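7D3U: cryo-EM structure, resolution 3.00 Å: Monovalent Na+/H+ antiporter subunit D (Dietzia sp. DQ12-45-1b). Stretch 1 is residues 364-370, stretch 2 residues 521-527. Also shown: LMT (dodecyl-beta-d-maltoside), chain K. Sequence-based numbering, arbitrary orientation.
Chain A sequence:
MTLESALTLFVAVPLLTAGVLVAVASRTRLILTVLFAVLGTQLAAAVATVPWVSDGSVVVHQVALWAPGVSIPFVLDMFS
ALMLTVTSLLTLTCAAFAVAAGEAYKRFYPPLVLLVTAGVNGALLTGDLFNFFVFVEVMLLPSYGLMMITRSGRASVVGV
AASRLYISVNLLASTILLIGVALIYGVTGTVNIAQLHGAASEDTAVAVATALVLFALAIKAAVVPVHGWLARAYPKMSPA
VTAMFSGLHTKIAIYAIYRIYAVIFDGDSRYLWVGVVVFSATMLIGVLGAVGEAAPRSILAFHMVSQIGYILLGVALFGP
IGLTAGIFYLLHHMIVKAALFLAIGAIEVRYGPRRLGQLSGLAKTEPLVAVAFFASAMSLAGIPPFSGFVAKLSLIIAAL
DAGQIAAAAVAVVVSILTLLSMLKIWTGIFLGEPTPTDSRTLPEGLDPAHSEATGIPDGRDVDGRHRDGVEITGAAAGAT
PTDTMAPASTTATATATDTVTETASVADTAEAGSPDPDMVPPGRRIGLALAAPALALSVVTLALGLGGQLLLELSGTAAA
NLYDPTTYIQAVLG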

ATOM      1  N   LYS A 364       1.728  31.248   4.336  1.00 79.94           N
ATOM      2  CA  LYS A 364       1.489  32.521   5.000  1.00 79.94           C
ATOM      3  C   LYS A 364       0.221  32.503   5.841  1.00 79.94           C
ATOM      4  O   LYS A 364       0.202  33.060   6.943  1.00 79.94           O
ATOM      5  N   THR A 365      -0.837  31.867   5.346  1.00 81.92           N
ATOM      6  CA  THR A 365      -2.103  31.834   6.062  1.00 81.92           C
ATOM      7  C   THR A 365      -2.196  30.674   7.040  1.00 81.92           C
ATOM      8  O   THR A 365      -2.938  30.765   8.025  1.00 81.92           O
ATOM      9  N   GLU A 366      -1.471  29.586   6.796  1.00 81.91           N
ATOM     10  CA  GLU A 366      -1.482  28.414   7.671  1.00 81.91           C
ATOM     11  C   GLU A 366      -0.046  28.014   7.973  1.00 81.91           C
ATOM     12  O   GLU A 366       0.497  27.086   7.360  1.00 81.91           O
ATOM     13  N   PRO A 367       0.603  28.694   8.921  1.00 77.70           N
ATOM     14  CA  PRO A 367       2.010  28.381   9.198  1.00 77.70           C
ATOM     15  C   PRO A 367       2.208  27.071   9.936  1.00 77.70           C
ATOM     16  O   PRO A 367       3.270  26.454   9.790  1.00 77.70           O
ATOM     17  N   LEU A 368       1.228  26.624  10.722  1.00 77.52           N
ATOM     18  CA  LEU A 368       1.387  25.383  11.475  1.00 77.52           C
ATOM     19  C   LEU A 368       1.560  24.193  10.541  1.00 77.52           C
ATOM     20  O   LEU A 368       2.536  23.438  10.647  1.00 77.52           O
ATOM     21  N   VAL A 369       0.620  24.011   9.610  1.00 75.32           N
ATOM     22  CA  VAL A 369       0.713  22.888   8.685  1.00 75.32           C
ATOM     23  C   VAL A 369       1.886  23.075   7.735  1.00 75.32           C
ATOM     24  O   VAL A 369       2.493  22.095   7.298  1.00 75.32           O
ATOM     25  N   ALA A 370       2.248  24.320   7.424  1.00 74.02           N
ATOM     26  CA  ALA A 370       3.407  24.552   6.570  1.00 74.02           C
ATOM     27  C   ALA A 370       4.690  24.079   7.241  1.00 74.02           C
ATOM     28  O   ALA A 370       5.532  23.437   6.604  1.00 74.02           O
ATOM     29  N   PRO A 521     -12.007  35.126   0.990  1.00 93.35           N
ATOM     30  CA  PRO A 521     -10.723  35.798   1.134  1.00 93.35           C
ATOM     31  C   PRO A 521      -9.748  34.915   1.885  1.00 93.35           C
ATOM     32  O   PRO A 521     -10.153  34.029   2.660  1.00 93.35           O
ATOM     33  N   PRO A 522      -8.447  35.109   1.676  1.00 90.08           N
ATOM     34  CA  PRO A 522      -7.460  34.246   2.334  1.00 90.08           C
ATOM     35  C   PRO A 522      -7.537  34.360   3.848  1.00 90.08           C
ATOM     36  O   PRO A 522      -7.610  35.456   4.406  1.00 90.08           O
ATOM     37  N   GLY A 523      -7.518  33.210   4.509  1.00 85.80           N
ATOM     38  CA  GLY A 523      -7.589  33.176   5.951  1.00 85.80           C
ATOM     39  C   GLY A 523      -7.039  31.875   6.489  1.00 85.80           C
ATOM     40  O   GLY A 523      -6.429  31.087   5.764  1.00 85.80           O
ATOM     41  N   ARG A 524      -7.267  31.660   7.781  1.00 85.34           N
ATOM     42  CA  ARG A 524      -6.778  30.470   8.475  1.00 85.34           C
ATOM     43  C   ARG A 524      -7.923  29.472   8.585  1.00 85.34           C
ATOM     44  O   ARG A 524      -8.769  29.577   9.475  1.00 85.34           O
ATOM     45  N   ARG A 525      -7.950  28.498   7.677  1.00 81.83           N
ATOM     46  CA  ARG A 525      -8.986  27.472   7.692  1.00 81.83           C
ATOM     47  C   ARG A 525      -8.630  26.298   8.593  1.00 81.83           C
ATOM     48  O   ARG A 525      -9.486  25.807   9.337  1.00 81.83           O
ATOM     49  N   ILE A 526      -7.384  25.837   8.539  1.00 78.98           N
ATOM     50  CA  ILE A 526      -6.963  24.651   9.277  1.00 78.98           C
ATOM     51  C   ILE A 526      -6.682  25.056  10.718  1.00 78.98           C
ATOM     52  O   ILE A 526      -5.662  25.683  11.009  1.00 78.98           O
ATOM     53  N   GLY A 527      -7.586  24.698  11.622  1.00 80.36           N
ATOM     54  CA  GLY A 527      -7.406  24.987  13.026  1.00 80.36           C
ATOM     55  C   GLY A 527      -6.266  24.185  13.629  1.00 80.36           C
ATOM     56  O   GLY A 527      -5.498  23.503  12.949  1.00 80.36           O
TER

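A single carboxylate oxygen, buried at a break between two helical segments, can bind an irregular segment of chain more than 150 residues away, and Glu366 illustrates the principle. Its CA-to-CB bond points sideways, yet with chi1 m and chi2 off-rotamer at -107° the end of the side chain comes nearer to the second stretch. There Glu366 OE2 accepts hydrogen bonds from two successive backbone amides: Ile526 N at 2.7 Å, in a nearly straight hydrogen bond, and Arg525 N at 2.6 Å, in a bent and weak one. The acid thus meets backbone donors in a stretch without regular helix or strand. The arrangement is tight, for Glu366 OE1 lies 3.0 Å from Ile526 O, a close pair of acceptors that is not a hydrogen bond.

Flanking contacts extend the anchor. Thr365 (chi1 p) points toward the partner, and its OG1 donates a hydrogen bond to Gly523 O at 3.2 Å. Ile526 (m, t) also points inward, bringing CD1 to 4.0 Å from CG1 of Val369 (p), an apolar contact. Arg524 extends through three t rotamers; its CB lies 3.8 Å from Thr365 O, and Leu368 CG sits at the guanidinium edge. Detergent touches stretch 1, with LMT C3 3.6 Å from Pro367 CG and LMT C5 3.7 Å from Leu368 CD2.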

ATOM      1  CB  LYS A 364       1.403  33.644   3.965  1.00 79.94           C
ATOM      2  CG  LYS A 364       1.129  35.013   4.561  1.00 79.94           C
ATOM      3  CD  LYS A 364       1.313  36.114   3.531  1.00 79.94           C
ATOM      4  CE  LYS A 364       1.178  37.487   4.167  1.00 79.94           C
ATOM      5  NZ  LYS A 364      -0.187  37.711   4.716  1.00 79.94           N
ATOM      6  CB  THR A 365      -3.267  31.754   5.072  1.00 81.92           C
ATOM      7  OG1 THR A 365      -3.528  30.384   4.750  1.00 81.92           O
ATOM      8  CG2 THR A 365      -2.929  32.505   3.799  1.00 81.92           C
ATOM      9  CB  GLU A 366      -2.254  27.258   7.040  1.00 81.91           C
ATOM     10  CG  GLU A 366      -3.577  27.659   6.433  1.00 81.91           C
ATOM     11  CD  GLU A 366      -4.744  27.198   7.267  1.00 81.91           C
ATOM     12  OE1 GLU A 366      -4.511  26.816   8.432  1.00 81.91           O
ATOM     13  OE2 GLU A 366      -5.886  27.209   6.763  1.00 81.91           O
ATOM     14  CB  PRO A 367       2.470  29.578  10.039  1.00 77.70           C
ATOM     15  CG  PRO A 367       1.229  30.049  10.705  1.00 77.70           C
ATOM     16  CD  PRO A 367       0.113  29.821   9.730  1.00 77.70           C
ATOM     17  CB  LEU A 368       0.185  25.174  12.394  1.00 77.52           C
ATOM     18  CG  LEU A 368       0.385  25.445  13.884  1.00 77.52           C
ATOM     19  CD1 LEU A 368       1.280  24.389  14.503  1.00 77.52           C
ATOM     20  CD2 LEU A 368       0.962  26.830  14.099  1.00 77.52           C
ATOM     21  CB  VAL A 369      -0.615  22.705   7.928  1.00 75.32           C
ATOM     22  CG1 VAL A 369      -0.976  23.963   7.170  1.00 75.32           C
ATOM     23  CG2 VAL A 369      -0.545  21.512   6.991  1.00 75.32           C
ATOM     24  CB  ALA A 370       3.507  26.032   6.209  1.00 74.02           C
ATOM     25  CB  PRO A 521     -11.074  37.060   1.934  1.00 93.35           C
ATOM     26  CG  PRO A 521     -12.330  36.712   2.651  1.00 93.35           C
ATOM     27  CD  PRO A 521     -13.084  35.830   1.704  1.00 93.35           C
ATOM     28  CB  PRO A 522      -6.122  34.765   1.797  1.00 90.08           C
ATOM     29  CG  PRO A 522      -6.468  35.466   0.526  1.00 90.08           C
ATOM     30  CD  PRO A 522      -7.812  36.071   0.761  1.00 90.08           C
ATOM     31  CB  ARG A 524      -6.227  30.842   9.845  1.00 85.34           C
ATOM     32  CG  ARG A 524      -5.581  29.695  10.597  1.00 85.34           C
ATOM     33  CD  ARG A 524      -4.838  30.205  11.817  1.00 85.34           C
ATOM     34  NE  ARG A 524      -3.968  29.189  12.398  1.00 85.34           N
ATOM     35  CZ  ARG A 524      -4.325  28.383  13.392  1.00 85.34           C
ATOM     36  NH1 ARG A 524      -5.539  28.474  13.916  1.00 85.34           N
ATOM     37  NH2 ARG A 524      -3.470  27.486  13.863  1.00 85.34           N
ATOM     38  CB  ARG A 525      -9.243  26.960   6.275  1.00 81.83           C
ATOM     39  CG  ARG A 525      -9.830  27.982   5.327  1.00 81.83           C
ATOM     40  CD  ARG A 525     -10.398  27.295   4.103  1.00 81.83           C
ATOM     41  NE  ARG A 525     -10.541  28.208   2.975  1.00 81.83           N
ATOM     42  CZ  ARG A 525     -10.983  27.845   1.777  1.00 81.83           C
ATOM     43  NH1 ARG A 525     -11.326  26.586   1.546  1.00 81.83           N
ATOM     44  NH2 ARG A 525     -11.084  28.745   0.810  1.00 81.83           N
ATOM     45  CB  ILE A 526      -5.734  23.998   8.635  1.00 78.98           C
ATOM     46  CG1 ILE A 526      -6.023  23.645   7.179  1.00 78.98           C
ATOM     47  CG2 ILE A 526      -5.314  22.771   9.411  1.00 78.98           C
ATOM     48  CD1 ILE A 526      -4.801  23.217   6.411  1.00 78.98           C
TER
HETATM   49  C1  LMT K 605       0.613  31.610  14.585  1.00 83.05           C
HETATM   50  C2  LMT K 605       1.520  30.466  14.924  1.00 83.05           C
HETATM   51  C3  LMT K 605       2.678  30.243  14.009  1.00 83.05           C
HETATM   52  C4  LMT K 605       3.833  29.771  14.851  1.00 83.05           C
HETATM   53  C5  LMT K 605       4.268  28.407  14.433  1.00 83.05           C
HETATM   54  C6  LMT K 605       5.138  27.766  15.460  1.00 83.05           C
HETATM   55  C7  LMT K 605       5.688  26.471  14.943  1.00 83.05           C
HETATM   56  C8  LMT K 605       6.834  26.069  15.805  1.00 83.05           C
HETATM   57  C9  LMT K 605       6.891  24.611  16.124  1.00 83.05           C
HETATM   58  C10 LMT K 605       8.045  24.029  15.359  1.00 83.05           C
HETATM   59  C11 LMT K 605       8.051  22.536  15.436  1.00 83.05           C
HETATM   60  C12 LMT K 605       9.213  21.946  14.709  1.00 83.05           C